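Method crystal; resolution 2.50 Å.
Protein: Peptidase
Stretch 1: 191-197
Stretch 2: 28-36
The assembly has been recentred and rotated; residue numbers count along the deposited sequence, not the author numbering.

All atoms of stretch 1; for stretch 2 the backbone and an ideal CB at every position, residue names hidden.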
# COMPACT_ATOMS: atom_id res chain seq x y z
N LEU L 191 47.95 11.64 13.72
CA LEU L 191 49.00 10.84 13.13
C LEU L 191 48.83 9.41 13.61
O LEU L 191 48.17 9.18 14.61
CB LEU L 191 50.39 11.38 13.51
CG LEU L 191 50.90 12.70 12.91
CD1 LEU L 191 52.23 13.18 13.56
CD2 LEU L 191 51.02 12.62 11.41
N PRO L 192 49.41 8.43 12.91
CA PRO L 192 50.21 8.50 11.68
C PRO L 192 49.37 8.81 10.44
O PRO L 192 48.14 8.60 10.43
CB PRO L 192 50.79 7.10 11.57
CG PRO L 192 49.79 6.23 12.28
CD PRO L 192 49.34 7.06 13.44
N LEU L 193 50.04 9.21 9.38
CA LEU L 193 49.39 9.49 8.11
C LEU L 193 49.66 8.36 7.14
O LEU L 193 50.63 7.61 7.29
CB LEU L 193 49.91 10.80 7.51
CG LEU L 193 49.77 12.12 8.27
CD1 LEU L 193 50.28 13.26 7.38
CD2 LEU L 193 48.33 12.38 8.76
N ASP L 194 48.78 8.20 6.16
CA ASP L 194 49.07 7.30 5.05
C ASP L 194 48.91 8.12 3.79
O ASP L 194 47.87 8.76 3.59
CB ASP L 194 48.16 6.08 5.07
CG ASP L 194 48.48 5.13 6.23
OD1 ASP L 194 49.64 4.67 6.38
OD2 ASP L 194 47.56 4.87 7.03
N VAL L 195 49.97 8.20 3.01
CA VAL L 195 50.02 9.00 1.80
C VAL L 195 50.50 8.21 0.58
O VAL L 195 51.12 7.15 0.71
CB VAL L 195 50.93 10.24 2.00
CG1 VAL L 195 50.54 11.04 3.23
CG2 VAL L 195 52.38 9.81 2.09
N MET L 196 50.21 8.72 -0.60
CA MET L 196 50.70 8.11 -1.83
C MET L 196 50.72 9.07 -3.01
O MET L 196 49.82 9.89 -3.17
CB MET L 196 49.86 6.90 -2.19
CG MET L 196 50.21 6.36 -3.54
SD MET L 196 49.38 4.84 -3.89
CE MET L 196 49.57 4.77 -5.67
N ILE L 197 51.75 8.97 -3.82
CA ILE L 197 51.78 9.66 -5.10
C ILE L 197 51.65 8.62 -6.22
O ILE L 197 52.41 7.66 -6.27
CB ILE L 197 53.07 10.44 -5.30
CG1 ILE L 197 53.22 11.52 -4.24
CG2 ILE L 197 53.12 10.99 -6.72
CD1 ILE L 197 54.52 12.29 -4.33
N UNK L 28 41.29 5.06 18.37
CA UNK L 28 42.40 4.21 17.96
C UNK L 28 42.90 4.54 16.57
O UNK L 28 42.36 5.41 15.89
CB UNK L 28 41.98 2.74 18.02
N UNK L 29 43.92 3.82 16.15
CA UNK L 29 44.55 4.01 14.85
C UNK L 29 44.06 2.94 13.90
O UNK L 29 44.24 1.77 14.18
CB UNK L 29 46.08 3.98 14.96
N UNK L 30 43.49 3.34 12.77
CA UNK L 30 43.04 2.43 11.72
C UNK L 30 43.45 3.01 10.37
O UNK L 30 43.42 4.23 10.19
CB UNK L 30 41.53 2.21 11.79
N UNK L 31 43.88 2.16 9.44
CA UNK L 31 44.29 2.66 8.13
C UNK L 31 43.08 3.08 7.27
O UNK L 31 42.08 2.36 7.19
CB UNK L 31 45.10 1.59 7.40
N UNK L 32 43.19 4.25 6.64
CA UNK L 32 42.10 4.88 5.87
C UNK L 32 42.49 5.08 4.41
O UNK L 32 41.96 5.94 3.69
CB UNK L 32 41.72 6.23 6.49
N UNK L 33 43.48 4.30 3.99
CA UNK L 33 43.92 4.29 2.60
C UNK L 33 44.23 2.84 2.21
O UNK L 33 45.19 2.24 2.72
CB UNK L 33 45.14 5.19 2.40
N UNK L 34 43.44 2.28 1.30
CA UNK L 34 43.62 0.88 0.92
C UNK L 34 43.89 0.78 -0.57
O UNK L 34 43.45 1.63 -1.34
CB UNK L 34 42.39 0.05 1.30
N UNK L 35 44.64 -0.24 -0.98
CA UNK L 35 45.13 -0.32 -2.37
C UNK L 35 44.60 -1.51 -3.14
O UNK L 35 44.56 -2.62 -2.62
CB UNK L 35 46.66 -0.37 -2.38
N UNK L 36 44.24 -1.29 -4.40
CA UNK L 36 43.91 -2.42 -5.26
C UNK L 36 44.76 -2.36 -6.52
O UNK L 36 44.56 -1.49 -7.39
CB UNK L 36 42.42 -2.43 -5.61

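Position 28 has extended backbone angles, and nothing of stretch 1 lies within 5.5 Å of its CB, so this contact leaves the choice open. The deposited residue is S28, which takes no part in it.

At position 29 the CA-to-CB bond points toward stretch 1, and the ideal CB lies 4.7 Å from CD of P192. The proline ring offers an apolar surface, while the carbonyl of L191 nearby is a polar acceptor. A small or β-branched side chain would fit, and one with both a methyl and a hydroxyl could use both features. The residue is T29, in the m rotamer. Its CG2 packs on the proline, 3.9 Å from CG of P192, and its OG1 lies 2.9 Å from a water oxygen; that water donates to O of L191 at 2.5 Å. The water thus spans a gap that the two stretches do not bridge by any direct hydrogen bond.

Position 30 directs its CB away from stretch 1, which therefore sets no limit on size. It is F30, whose ring lies well clear of stretch 1.

Position 31 points sideways, with its ideal CB 4.1 Å from OD2 of D194. A carboxylate so close favours a basic or polar side chain. The residue is R31. Its CG approaches OD2 of D194 to 3.5 Å, but the guanidinium does not pair with that acid: the chain extends through t at chi1 and chi2, turns at chi3 (p), and gives a hydrogen bond from NH1 of R31 to the backbone O of position 33, 2.8 Å away. The aspartate oxygens are satisfied elsewhere in the structure.

Position 32, at phi/psi -120/22, departs from the extended conformation, and its CB finds nothing of stretch 1 within 5.5 Å. Many residues would do; K32 is found, and the end of its side chain leads away.

At position 33 the CB again points toward stretch 1, 4.1 Å from CB of D194. The aliphatic part of that residue, the neighbouring backbone and the apolar M196 further along suit a medium-sized apolar side chain, such as leucine, isoleucine or methionine. The residue is L33, with both chi angles in t; CD1 reaches to 3.5 Å from O of D194 and 4.4 Å from CA of V195, so the leucine packs against the strand backbone as well as the aspartate side chain.

Position 34 is out of reach of stretch 1, and polar or apolar residues could serve. It is H34, whose NE2 donates to O of R31 at 3.1 Å.

Position 35 points toward stretch 1, but nothing lies within 5.5 Å of its ideal CB, so contact needs a longer side chain. The extended thioether of M196 invites an aliphatic or another flexible apolar group. L35 answers with CD2 at 3.7 Å from SD of M196, an apolar contact.

Position 36 is out of reach, so stretch 1 would accept any type; it is F36.

Stretch 2 (28-36) STFRKLHLF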
# COMPACT_ATOMS: atom_id res chain seq x y z
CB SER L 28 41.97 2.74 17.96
OG SER L 28 41.37 2.33 19.18
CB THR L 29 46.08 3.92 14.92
OG1 THR L 29 46.60 4.85 15.87
CG2 THR L 29 46.71 4.11 13.53
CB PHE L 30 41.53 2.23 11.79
CG PHE L 30 41.08 1.29 12.87
CD1 PHE L 30 41.27 -0.08 12.73
CD2 PHE L 30 40.54 1.78 14.04
CE1 PHE L 30 40.87 -0.95 13.72
CE2 PHE L 30 40.14 0.91 15.05
CZ PHE L 30 40.31 -0.46 14.88
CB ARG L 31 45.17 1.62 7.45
CG ARG L 31 45.76 2.04 6.13
CD ARG L 31 46.93 1.15 5.80
NE ARG L 31 46.52 -0.24 5.85
CZ ARG L 31 46.06 -0.92 4.81
NH1 ARG L 31 45.95 -0.33 3.63
NH2 ARG L 31 45.69 -2.20 4.95
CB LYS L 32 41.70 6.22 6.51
CG LYS L 32 41.17 6.12 7.95
CD LYS L 32 40.89 7.48 8.56
CE LYS L 32 40.42 7.36 10.01
NZ LYS L 32 39.15 6.59 10.20
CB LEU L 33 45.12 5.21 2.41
CG LEU L 33 45.56 5.54 0.99
CD1 LEU L 33 46.31 6.86 1.03
CD2 LEU L 33 46.44 4.45 0.36
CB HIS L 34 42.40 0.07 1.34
CG HIS L 34 42.24 -0.05 2.82
ND1 HIS L 34 42.80 -1.09 3.54
CD2 HIS L 34 41.65 0.76 3.73
CE1 HIS L 34 42.52 -0.93 4.82
NE2 HIS L 34 41.84 0.19 4.97
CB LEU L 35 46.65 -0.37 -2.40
CG LEU L 35 47.46 0.90 -2.16
CD1 LEU L 35 48.93 0.53 -2.07
CD2 LEU L 35 47.23 1.92 -3.27
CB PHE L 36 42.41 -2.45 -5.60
CG PHE L 36 41.53 -2.60 -4.40
CD1 PHE L 36 41.22 -1.51 -3.60
CD2 PHE L 36 41.07 -3.84 -4.02
CE1 PHE L 36 40.42 -1.64 -2.48
CE2 PHE L 36 40.28 -4.00 -2.90
CZ PHE L 36 39.95 -2.89 -2.12
O HOH W 1 46.24 7.59 14.91
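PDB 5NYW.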